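Local atomic coordinates of probable porin (Pseudomonas aeruginosa, PDB entry 4FT6), a protein that probably forms a channel through the outer membrane of Pseudomonas aeruginosa, as a beta-barrel porin of the OprD family that passes small solutes. Residues I293-F298 with R368-R373; Y23-F28 with Q35-E40; V62-Q67 with A97-A102. All coordinates share one frame; numbering follows the deposited sequence.

Interaction 1 (I293-F298 with R368-R373); sequences IQVRNF and RNAMLR. With C8E ((hydroxyethyloxy)tri(ethyloxy)octane), chain E.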
loop_
_atom_site.group_PDB
_atom_site.type_symbol
_atom_site.label_atom_id
_atom_site.label_comp_id
_atom_site.label_asym_id
_atom_site.label_seq_id
_atom_site.Cartn_x
_atom_site.Cartn_y
_atom_site.Cartn_z
ATOM N N ILE A 293 -1.126 5.251 7.976
ATOM C CA ILE A 293 -0.192 6.319 7.672
ATOM C C ILE A 293 1.254 5.863 7.869
ATOM O O ILE A 293 1.529 4.668 7.831
ATOM C CB ILE A 293 -0.546 7.625 8.442
ATOM C CG1 ILE A 293 -0.451 7.400 9.944
ATOM C CG2 ILE A 293 -1.946 8.099 8.070
ATOM C CD1 ILE A 293 -0.900 8.555 10.736
ATOM N N GLN A 294 2.170 6.804 8.081
ATOM C CA GLN A 294 3.593 6.526 7.885
ATOM C C GLN A 294 4.163 5.356 8.698
ATOM O O GLN A 294 4.814 4.490 8.131
ATOM C CB GLN A 294 4.436 7.799 8.076
ATOM C CG GLN A 294 5.857 7.679 7.527
ATOM C CD GLN A 294 6.631 8.973 7.614
ATOM O OE1 GLN A 294 6.049 10.060 7.577
ATOM N NE2 GLN A 294 7.955 8.868 7.729
ATOM N N VAL A 295 3.915 5.318 10.004
ATOM C CA VAL A 295 4.522 4.286 10.851
ATOM C C VAL A 295 3.507 3.342 11.497
ATOM O O VAL A 295 3.825 2.197 11.823
ATOM C CB VAL A 295 5.450 4.896 11.947
ATOM C CG1 VAL A 295 5.651 6.402 11.721
ATOM C CG2 VAL A 295 4.905 4.616 13.338
ATOM N N ARG A 296 2.288 3.830 11.675
ATOM C CA ARG A 296 1.236 3.077 12.343
ATOM C C ARG A 296 -0.089 3.229 11.569
ATOM O O ARG A 296 -0.294 4.231 10.857
ATOM C CB ARG A 296 1.087 3.585 13.779
ATOM C CG ARG A 296 0.167 2.765 14.644
ATOM C CD ARG A 296 0.110 3.305 16.044
ATOM N NE ARG A 296 -1.185 3.012 16.650
ATOM C CZ ARG A 296 -1.535 1.815 17.101
ATOM N NH1 ARG A 296 -0.686 0.799 17.010
ATOM N NH2 ARG A 296 -2.732 1.629 17.637
ATOM N N ASN A 297 -0.981 2.244 11.691
ATOM C CA ASN A 297 -2.233 2.270 10.933
ATOM C C ASN A 297 -3.505 2.263 11.816
ATOM O O ASN A 297 -4.639 2.226 11.314
ATOM C CB ASN A 297 -2.256 1.159 9.860
ATOM C CG ASN A 297 -2.300 -0.223 10.462
ATOM O OD1 ASN A 297 -2.345 -0.378 11.685
ATOM N ND2 ASN A 297 -2.318 -1.238 9.613
ATOM N N PHE A 298 -3.289 2.311 13.127
ATOM C CA PHE A 298 -4.368 2.471 14.098
ATOM C C PHE A 298 -5.428 1.388 13.965
ATOM O O PHE A 298 -6.611 1.682 13.872
ATOM C CB PHE A 298 -4.983 3.871 13.970
ATOM C CG PHE A 298 -4.010 4.983 14.302
ATOM C CD1 PHE A 298 -3.170 5.512 13.328
ATOM C CD2 PHE A 298 -3.912 5.479 15.599
ATOM C CE1 PHE A 298 -2.259 6.536 13.648
ATOM C CE2 PHE A 298 -3.008 6.500 15.914
ATOM C CZ PHE A 298 -2.181 7.025 14.943
ATOM N N ARG A 368 10.069 12.439 4.161
ATOM C CA ARG A 368 8.938 12.089 5.009
ATOM C C ARG A 368 9.374 11.993 6.459
ATOM O O ARG A 368 10.316 11.257 6.798
ATOM C CB ARG A 368 8.291 10.783 4.552
ATOM C CG ARG A 368 7.972 10.778 3.061
ATOM C CD ARG A 368 7.390 9.461 2.601
ATOM N NE ARG A 368 6.219 9.097 3.393
ATOM C CZ ARG A 368 5.543 7.961 3.269
ATOM N NH1 ARG A 368 5.901 7.051 2.369
ATOM N NH2 ARG A 368 4.502 7.742 4.058
ATOM N N ASN A 369 8.678 12.748 7.306
ATOM C CA ASN A 369 9.010 12.835 8.719
ATOM C C ASN A 369 7.805 12.466 9.579
ATOM O O ASN A 369 6.690 12.916 9.302
ATOM C CB ASN A 369 9.474 14.257 9.053
ATOM C CG ASN A 369 10.059 14.361 10.432
ATOM O OD1 ASN A 369 9.338 14.503 11.414
ATOM N ND2 ASN A 369 11.377 14.288 10.517
ATOM N N ALA A 370 8.012 11.653 10.614
ATOM C CA ALA A 370 6.895 11.248 11.473
ATOM C C ALA A 370 7.271 11.134 12.939
ATOM O O ALA A 370 8.350 10.640 13.275
ATOM C CB ALA A 370 6.291 9.953 10.999
ATOM N N MET A 371 6.363 11.589 13.799
ATOM C CA MET A 371 6.491 11.398 15.230
ATOM C C MET A 371 5.353 10.501 15.677
ATOM O O MET A 371 4.203 10.703 15.270
ATOM C CB MET A 371 6.380 12.733 15.977
ATOM C CG MET A 371 7.540 13.703 15.787
ATOM S SD MET A 371 7.453 15.078 16.960
ATOM C CE MET A 371 8.968 15.957 16.596
ATOM N N LEU A 372 5.660 9.525 16.520
ATOM C CA LEU A 372 4.621 8.688 17.098
ATOM C C LEU A 372 4.860 8.586 18.592
ATOM O O LEU A 372 5.981 8.301 19.032
ATOM C CB LEU A 372 4.641 7.295 16.475
ATOM C CG LEU A 372 3.721 6.304 17.188
ATOM C CD1 LEU A 372 2.283 6.612 16.842
ATOM C CD2 LEU A 372 4.074 4.867 16.838
ATOM N N ARG A 373 3.821 8.853 19.376
ATOM C CA ARG A 373 3.895 8.643 20.817
ATOM C C ARG A 373 2.661 7.871 21.257
ATOM O O ARG A 373 1.581 8.016 20.664
ATOM C CB ARG A 373 3.998 9.969 21.576
ATOM C CG ARG A 373 5.132 10.858 21.114
ATOM C CD ARG A 373 6.477 10.371 21.619
ATOM N NE ARG A 373 7.567 11.245 21.174
ATOM C CZ ARG A 373 8.286 11.054 20.071
ATOM N NH1 ARG A 373 8.044 10.013 19.285
ATOM N NH2 ARG A 373 9.250 11.905 19.759
HETATM C C1 C8E E . 11.275 18.460 15.894
HETATM C C2 C8E E . 10.432 18.932 14.715
HETATM C C3 C8E E . 10.521 17.953 13.540
HETATM C C4 C8E E . 11.329 18.533 12.383
HETATM C C5 C8E E . 10.488 18.739 11.119
HETATM C C6 C8E E . 9.072 19.212 11.435
HETATM C C7 C8E E . 8.320 19.718 10.203
HETATM C C8 C8E E . 9.099 20.726 9.361
HETATM O O9 C8E E . 8.476 20.888 8.100
HETATM C C10 C8E E . 7.845 22.139 7.915
HETATM C C11 C8E E . 7.264 22.249 6.502
HETATM O O12 C8E E . 6.099 21.455 6.381
HETATM C C13 C8E E . 4.926 22.200 6.122
#
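Gln-294 and Arg-368 run antiparallel past one another, their amide and guanidinium planes turned 51° apart. With CG anti to the backbone N (chi1 -164°), the extended Gln-294 chain runs over the CB of Ala-370, which lies 3.4 Å from Gln-294 OE1. Its NE2 gives a long, weak hydrogen bond to Arg-368 O (3.5 Å); NE2 also bonds to the carboxylate of Glu-382. Going the other way, Arg-368 turns NE aside at chi3 (55°); its NH2 lies 3.7 Å from Gln-294 CG. Residues 293-298 belong to the long loop between strands 264-274 and 304-313 of the porin beta-barrel; here the loop lies against the side of strand 364-374 that carries Arg-368, Ala-370 and Leu-372, while Met-371, pointing away from the loop, meets a detergent chain through CE. Beyond the amide the contact becomes apolar. Val-295 splits its two methyls, CG1 resting on Ala-370 CB at 3.7 Å and CG2 on Leu-372 CD2 at 3.6 Å. Arg-296 crosses Leu-372 at about a right angle, its CD 4.0 Å from Leu-372 CD1, and carries its guanidinium on to a salt bridge with Glu-303.

Interaction 2 (Y23-F28 with Q35-E40); sequences YFNRDF and QSKQEE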
loop_
_atom_site.group_PDB
_atom_site.type_symbol
_atom_site.label_atom_id
_atom_site.label_comp_id
_atom_site.label_asym_id
_atom_site.label_seq_id
_atom_site.Cartn_x
_atom_site.Cartn_y
_atom_site.Cartn_z
ATOM N N TYR A 23 16.996 6.610 1.903
ATOM C CA TYR A 23 17.611 6.658 3.219
ATOM C C TYR A 23 16.478 6.560 4.238
ATOM O O TYR A 23 15.537 7.355 4.205
ATOM C CB TYR A 23 18.411 7.954 3.418
ATOM C CG TYR A 23 18.846 8.154 4.856
ATOM C CD1 TYR A 23 19.984 7.538 5.348
ATOM C CD2 TYR A 23 18.104 8.933 5.723
ATOM C CE1 TYR A 23 20.374 7.707 6.665
ATOM C CE2 TYR A 23 18.488 9.103 7.046
ATOM C CZ TYR A 23 19.620 8.489 7.507
ATOM O OH TYR A 23 20.000 8.655 8.815
ATOM N N PHE A 24 16.572 5.596 5.147
ATOM C CA PHE A 24 15.512 5.341 6.116
ATOM C C PHE A 24 16.108 5.352 7.510
ATOM O O PHE A 24 17.124 4.707 7.754
ATOM C CB PHE A 24 14.898 3.971 5.844
ATOM C CG PHE A 24 13.760 3.609 6.768
ATOM C CD1 PHE A 24 13.999 3.057 8.020
ATOM C CD2 PHE A 24 12.447 3.781 6.363
ATOM C CE1 PHE A 24 12.941 2.712 8.866
ATOM C CE2 PHE A 24 11.384 3.433 7.198
ATOM C CZ PHE A 24 11.631 2.899 8.453
ATOM N N ASN A 25 15.466 6.066 8.427
ATOM C CA ASN A 25 15.987 6.190 9.780
ATOM C C ASN A 25 14.840 6.246 10.782
ATOM O O ASN A 25 14.233 7.297 11.000
ATOM C CB ASN A 25 16.880 7.429 9.891
ATOM C CG ASN A 25 17.742 7.424 11.144
ATOM O OD1 ASN A 25 17.301 7.003 12.215
ATOM N ND2 ASN A 25 18.983 7.889 11.012
ATOM N N ARG A 26 14.521 5.093 11.360
ATOM C CA ARG A 26 13.511 5.015 12.405
ATOM C C ARG A 26 14.219 5.020 13.740
ATOM O O ARG A 26 14.980 4.099 14.054
ATOM C CB ARG A 26 12.678 3.744 12.289
ATOM C CG ARG A 26 11.778 3.488 13.498
ATOM C CD ARG A 26 10.747 2.404 13.197
ATOM N NE ARG A 26 9.860 2.773 12.089
ATOM C CZ ARG A 26 8.953 1.966 11.551
ATOM N NH1 ARG A 26 8.811 0.740 12.018
ATOM N NH2 ARG A 26 8.194 2.380 10.545
ATOM N N ASP A 27 13.971 6.063 14.521
ATOM C CA ASP A 27 14.621 6.216 15.809
ATOM C C ASP A 27 13.675 5.880 16.964
ATOM O O ASP A 27 12.661 6.551 17.168
ATOM C CB ASP A 27 15.181 7.633 15.951
ATOM C CG ASP A 27 15.793 7.880 17.310
ATOM O OD1 ASP A 27 16.251 6.913 17.962
ATOM O OD2 ASP A 27 15.819 9.053 17.735
ATOM N N PHE A 28 14.008 4.840 17.721
ATOM C CA PHE A 28 13.227 4.488 18.902
ATOM C C PHE A 28 13.665 5.331 20.096
ATOM O O PHE A 28 14.852 5.373 20.444
ATOM C CB PHE A 28 13.350 2.997 19.215
ATOM C CG PHE A 28 12.912 2.107 18.085
ATOM C CD1 PHE A 28 11.565 1.857 17.863
ATOM C CD2 PHE A 28 13.848 1.525 17.235
ATOM C CE1 PHE A 28 11.155 1.032 16.805
ATOM C CE2 PHE A 28 13.446 0.698 16.177
ATOM C CZ PHE A 28 12.098 0.453 15.966
ATOM N N GLN A 35 17.245 -2.513 20.634
ATOM C CA GLN A 35 17.700 -1.855 19.408
ATOM C C GLN A 35 17.329 -0.368 19.404
ATOM O O GLN A 35 16.153 -0.005 19.489
ATOM C CB GLN A 35 17.128 -2.530 18.155
ATOM C CG GLN A 35 18.041 -2.379 16.943
ATOM C CD GLN A 35 17.318 -2.549 15.626
ATOM O OE1 GLN A 35 16.093 -2.697 15.589
ATOM N NE2 GLN A 35 18.074 -2.518 14.529
ATOM N N SER A 36 18.335 0.489 19.279
ATOM C CA SER A 36 18.129 1.926 19.378
ATOM C C SER A 36 17.576 2.556 18.104
ATOM O O SER A 36 16.955 3.619 18.149
ATOM C CB SER A 36 19.448 2.608 19.744
ATOM O OG SER A 36 19.257 4.000 19.917
ATOM N N LYS A 37 17.792 1.897 16.971
ATOM C CA LYS A 37 17.646 2.571 15.693
ATOM C C LYS A 37 17.584 1.592 14.527
ATOM O O LYS A 37 18.250 0.560 14.544
ATOM C CB LYS A 37 18.850 3.499 15.505
ATOM C CG LYS A 37 18.782 4.409 14.314
ATOM C CD LYS A 37 20.175 4.891 13.931
ATOM C CE LYS A 37 20.897 5.605 15.052
ATOM N NZ LYS A 37 22.185 6.166 14.545
ATOM N N GLN A 38 16.762 1.908 13.532
ATOM C CA GLN A 38 16.882 1.289 12.219
ATOM C C GLN A 38 17.342 2.382 11.272
ATOM O O GLN A 38 16.569 3.288 10.943
ATOM C CB GLN A 38 15.545 0.727 11.727
ATOM C CG GLN A 38 14.977 -0.416 12.546
ATOM C CD GLN A 38 13.495 -0.672 12.263
ATOM O OE1 GLN A 38 12.892 -0.059 11.372
ATOM N NE2 GLN A 38 12.899 -1.572 13.039
ATOM N N GLU A 39 18.599 2.316 10.839
ATOM C CA GLU A 39 19.109 3.317 9.907
ATOM C C GLU A 39 19.843 2.676 8.754
ATOM O O GLU A 39 20.975 2.220 8.923
ATOM C CB GLU A 39 20.057 4.288 10.606
ATOM C CG GLU A 39 20.633 5.341 9.685
ATOM C CD GLU A 39 21.664 6.198 10.378
ATOM O OE1 GLU A 39 22.344 5.680 11.292
ATOM O OE2 GLU A 39 21.793 7.385 10.013
ATOM N N GLU A 40 19.213 2.655 7.584
ATOM C CA GLU A 40 19.838 2.063 6.399
ATOM C C GLU A 40 19.712 2.948 5.164
ATOM O O GLU A 40 18.892 3.869 5.117
ATOM C CB GLU A 40 19.282 0.659 6.127
ATOM C CG GLU A 40 19.716 -0.382 7.146
ATOM C CD GLU A 40 19.106 -1.747 6.895
ATOM O OE1 GLU A 40 19.865 -2.749 6.894
ATOM O OE2 GLU A 40 17.869 -1.819 6.705
HETATM O O HOH W 1 17.387 5.558 19.736
#
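The first beta-hairpin of the barrel, strands 14-28 and 37-50, is joined here near its turn, where Phe-24 and Arg-26 form antiparallel hydrogen-bonded pairs with Glu-40 and Gln-38. The bond from Phe-24 N to Glu-40 O is nearly straight (176°), and Phe-28 N to Ser-36 O, at 3.2 Å, extends the ladder into the loop. On the face of Asn-25 and Glu-39, the Tyr-23 hydroxyl donates to Glu-39 OE2, which lies at the ring's edge and is met on its anti side. The same hydroxyl accepts from Asn-25 ND2, the oxygen lying in the amide plane, and is thus gripped twice. Glu-39 also takes a salt bridge from Lys-37 NZ to its OE1 (3.3 Å), the amine standing above the carboxylate plane. On the other face, Gln-38 has CG anti to its carbonyl carbon (chi1 -65°) and lies alongside Phe-24 and Arg-26, its OE1 3.7 Å from both Phe-24 CE1 and Arg-26 CD. Its NE2 meets the edge of the Phe-28 ring, 3.6 Å from CZ, with ring and amide planes 79° apart. Arg-26 reaches beyond the hairpin to a salt bridge with Glu-382. The backbone ladder, with its side chains divided between two faces, is that of an antiparallel beta-hairpin in the wall of a porin barrel.

Interaction 3 (V62-Q67 with A97-A102); sequences VELIGQ and ARLGVA. With DMU (decyl-beta-D-maltopyranoside), chain F; C8E ((hydroxyethyloxy)tri(ethyloxy)octane), chain D.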
loop_
_atom_site.group_PDB
_atom_site.type_symbol
_atom_site.label_atom_id
_atom_site.label_comp_id
_atom_site.label_asym_id
_atom_site.label_seq_id
_atom_site.Cartn_x
_atom_site.Cartn_y
_atom_site.Cartn_z
ATOM N N VAL A 62 2.791 -10.454 -22.869
ATOM C CA VAL A 62 3.569 -10.880 -21.724
ATOM C C VAL A 62 4.263 -9.697 -21.085
ATOM O O VAL A 62 4.697 -8.768 -21.775
ATOM C CB VAL A 62 4.566 -12.018 -22.086
ATOM C CG1 VAL A 62 5.684 -11.517 -23.009
ATOM C CG2 VAL A 62 5.123 -12.650 -20.818
ATOM N N GLU A 63 4.331 -9.735 -19.759
ATOM C CA GLU A 63 4.943 -8.676 -18.975
ATOM C C GLU A 63 6.079 -9.253 -18.123
ATOM O O GLU A 63 6.129 -10.455 -17.868
ATOM C CB GLU A 63 3.888 -7.992 -18.097
ATOM C CG GLU A 63 2.841 -7.244 -18.894
ATOM C CD GLU A 63 1.908 -6.379 -18.037
ATOM O OE1 GLU A 63 1.965 -6.433 -16.781
ATOM O OE2 GLU A 63 1.105 -5.638 -18.648
ATOM N N LEU A 64 6.984 -8.392 -17.680
ATOM C CA LEU A 64 8.120 -8.825 -16.881
ATOM C C LEU A 64 8.328 -7.817 -15.761
ATOM O O LEU A 64 8.293 -6.602 -15.996
ATOM C CB LEU A 64 9.373 -8.886 -17.755
ATOM C CG LEU A 64 10.558 -9.714 -17.269
ATOM C CD1 LEU A 64 10.262 -11.190 -17.452
ATOM C CD2 LEU A 64 11.812 -9.334 -18.032
ATOM N N ILE A 65 8.514 -8.308 -14.540
ATOM C CA ILE A 65 8.874 -7.429 -13.436
ATOM C C ILE A 65 10.227 -7.845 -12.864
ATOM O O ILE A 65 10.413 -8.992 -12.440
ATOM C CB ILE A 65 7.797 -7.416 -12.336
ATOM C CG1 ILE A 65 6.442 -7.045 -12.946
ATOM C CG2 ILE A 65 8.186 -6.441 -11.228
ATOM C CD1 ILE A 65 5.294 -6.999 -11.960
ATOM N N GLY A 66 11.182 -6.923 -12.885
ATOM C CA GLY A 66 12.521 -7.215 -12.408
ATOM C C GLY A 66 12.852 -6.302 -11.241
ATOM O O GLY A 66 12.571 -5.085 -11.278
ATOM N N GLN A 67 13.452 -6.879 -10.202
ATOM C CA GLN A 67 13.821 -6.109 -9.018
ATOM C C GLN A 67 15.299 -6.295 -8.666
ATOM O O GLN A 67 15.854 -7.382 -8.825
ATOM C CB GLN A 67 12.942 -6.523 -7.836
ATOM C CG GLN A 67 11.450 -6.428 -8.086
ATOM C CD GLN A 67 10.637 -6.761 -6.846
ATOM O OE1 GLN A 67 10.911 -6.256 -5.758
ATOM N NE2 GLN A 67 9.642 -7.620 -7.001
ATOM N N ALA A 97 17.617 -9.708 -5.512
ATOM C CA ALA A 97 17.020 -9.478 -6.811
ATOM C C ALA A 97 15.848 -10.411 -6.992
ATOM O O ALA A 97 15.682 -11.390 -6.248
ATOM C CB ALA A 97 18.032 -9.662 -7.923
ATOM N N ARG A 98 15.011 -10.088 -7.965
ATOM C CA ARG A 98 13.869 -10.930 -8.251
ATOM C C ARG A 98 13.406 -10.677 -9.678
ATOM O O ARG A 98 13.488 -9.554 -10.190
ATOM C CB ARG A 98 12.750 -10.644 -7.262
ATOM C CG ARG A 98 11.694 -11.715 -7.229
ATOM C CD ARG A 98 10.547 -11.379 -6.285
ATOM N NE ARG A 98 9.401 -12.213 -6.637
ATOM C CZ ARG A 98 9.301 -13.496 -6.328
ATOM N NH1 ARG A 98 10.267 -14.084 -5.631
ATOM N NH2 ARG A 98 8.233 -14.186 -6.707
ATOM N N LEU A 99 12.932 -11.725 -10.332
ATOM C CA LEU A 99 12.480 -11.603 -11.697
ATOM C C LEU A 99 11.257 -12.486 -11.874
ATOM O O LEU A 99 11.320 -13.696 -11.660
ATOM C CB LEU A 99 13.588 -12.035 -12.647
ATOM C CG LEU A 99 13.377 -11.846 -14.152
ATOM C CD1 LEU A 99 12.942 -10.417 -14.442
ATOM C CD2 LEU A 99 14.668 -12.203 -14.924
ATOM N N GLY A 100 10.136 -11.878 -12.230
ATOM C CA GLY A 100 8.940 -12.646 -12.502
ATOM C C GLY A 100 8.327 -12.294 -13.844
ATOM O O GLY A 100 8.263 -11.116 -14.232
ATOM N N VAL A 101 7.872 -13.315 -14.559
ATOM C CA VAL A 101 7.197 -13.094 -15.829
ATOM C C VAL A 101 5.685 -13.074 -15.577
ATOM O O VAL A 101 5.219 -13.593 -14.564
ATOM C CB VAL A 101 7.559 -14.200 -16.845
ATOM C CG1 VAL A 101 6.778 -15.478 -16.542
ATOM C CG2 VAL A 101 7.270 -13.742 -18.252
ATOM N N ALA A 102 4.921 -12.463 -16.479
ATOM C CA ALA A 102 3.461 -12.407 -16.331
ATOM C C ALA A 102 2.716 -12.415 -17.663
ATOM O O ALA A 102 2.504 -11.365 -18.276
ATOM C CB ALA A 102 3.026 -11.199 -15.474
HETATM C C1 DMU F . 14.220 -15.032 -8.472
HETATM C C2 DMU F . 13.554 -15.750 -7.235
HETATM C C3 DMU F . 14.617 -16.769 -6.457
HETATM C C4 DMU F . 16.076 -16.180 -6.497
HETATM O O5 DMU F . 16.388 -15.778 -7.797
HETATM C C6 DMU F . 15.641 -14.649 -8.168
HETATM O O7 DMU F . 14.202 -17.269 -5.122
HETATM O O16 DMU F . 16.277 -13.952 -9.235
HETATM C C18 DMU F . 17.672 -13.766 -9.165
HETATM C C19 DMU F . 18.230 -13.139 -10.441
HETATM C C22 DMU F . 17.346 -11.983 -10.885
HETATM C C25 DMU F . 17.708 -11.606 -12.319
HETATM C C28 DMU F . 18.152 -10.145 -12.345
HETATM C C31 DMU F . 17.010 -9.291 -12.885
HETATM C C34 DMU F . 17.049 -7.963 -12.156
HETATM C C37 DMU F . 16.696 -6.840 -13.102
HETATM C C40 DMU F . 16.444 -5.581 -12.311
HETATM C C43 DMU F . 16.735 -4.405 -13.194
HETATM O O49 DMU F . 13.438 -13.941 -8.735
HETATM O O55 DMU F . 12.163 -16.198 -7.464
HETATM C C57 DMU F . 16.991 -17.258 -6.060
HETATM O O61 DMU F . 16.816 -18.316 -6.941
HETATM C C5 DMU F . 12.136 -17.903 -4.062
HETATM C C7 DMU F . 12.521 -19.032 -3.187
HETATM C C8 DMU F . 12.858 -20.303 -4.086
HETATM C C9 DMU F . 12.420 -20.035 -5.599
HETATM O O1 DMU F . 13.187 -18.992 -6.048
HETATM C C10 DMU F . 12.949 -17.831 -5.340
HETATM O O2 DMU F . 14.279 -20.719 -3.931
HETATM O O3 DMU F . 10.800 -17.988 -4.389
HETATM O O4 DMU F . 11.565 -19.223 -2.197
HETATM C C11 DMU F . 12.559 -21.179 -6.573
HETATM O O6 DMU F . 12.233 -20.720 -7.847
HETATM C C1 C8E D . 6.614 -15.164 -11.054
HETATM C C2 C8E D . 6.830 -15.593 -12.510
HETATM C C3 C8E D . 7.737 -16.821 -12.625
HETATM C C4 C8E D . 9.169 -16.496 -13.044
HETATM C C5 C8E D . 9.397 -16.813 -14.519
HETATM C C6 C8E D . 10.842 -16.679 -14.988
HETATM C C7 C8E D . 11.076 -15.471 -15.892
HETATM C C8 C8E D . 12.266 -15.729 -16.817
HETATM O O9 C8E D . 12.340 -14.844 -17.918
HETATM C C10 C8E D . 13.128 -13.693 -17.686
HETATM C C11 C8E D . 14.274 -13.589 -18.694
HETATM O O12 C8E D . 13.824 -13.674 -20.031
HETATM C C13 C8E D . 14.664 -13.006 -20.953
HETATM C C14 C8E D . 13.913 -12.673 -22.239
HETATM O O15 C8E D . 13.574 -11.302 -22.290
#
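Two antiparallel wall strands of the porin beta-barrel, 58-71 and 95-107, meet here beneath bound detergent, consistent with a lipid-facing surface. Glu-63, Ile-65 and Gln-67 form hydrogen-bonded pairs with Ala-102, Gly-100 and Arg-98, six backbone bonds in all, and the segment axes come within 4.5 Å. The central bond from Ile-65 N to Gly-100 O is nearly straight (175°). Between these pairs, CA-H groups make longer contacts with the carbonyls, as from Leu-99 CA to Ile-65 O (3.4 Å).

On the face bearing Leu-64, Leu-99 and Val-101, side chain meets side chain through apolar groups, and methyls of Leu-99 and Val-101 also touch backbone carbonyls. Val-62 and Val-101 meet methyl to methyl, CG2 to CG2 at 3.5 Å; in both, CG2 is anti to the backbone N, with CG1 in the crowded position. Leu-64 and Leu-99 cross obliquely, Leu-64 CG lying 3.8 Å from Leu-99 CD1. A (hydroxyethyloxy)tri(ethyloxy)octane molecule lies over these residues, its C10 3.5 Å from Leu-99 CD2 and its C5 beside Val-101 CG1. Next to Leu-99, Gly-66 has no side chain, and the decyl tail of the maltoside passes close to its backbone.

On the reverse face, Gln-67 and Arg-98 extend alongside each other in the same direction, with amide and guanidinium planes 72° apart and Gln-67 NE2 3.9 Å from Arg-98 CD. Arg-98 is extended from CG to NE and carries its guanidinium to Glu-116 and the Ser-165 carbonyl. Glu-63 has a salt bridge to Lys-104. The maltoside head group is bound to the strand backbone too: Leu-99 N donates to its O49 at 2.8 Å.

All three contacts belong to the one barrel but differ in what they join. Interactions 2 and 3 are strand-to-strand ladders in its wall, and strands 37-50 and 58-71, one from each, are neighbours; interaction 1 sets a loop against a wall strand, mainly through side-chain packing. Interaction 2 is a surface contact with polar and charged side chains, whereas interactions 1 and 3 are partly buried, and interaction 3 has an apolar face covered by detergent. Interactions 1 and 2 touch, Val-295 CB packing 4.0 Å from Arg-26 NH2, and Glu-382 serves both Gln-294 and Arg-26. Interaction 3 lies about 31 and 30 Å from interactions 1 and 2, between centres.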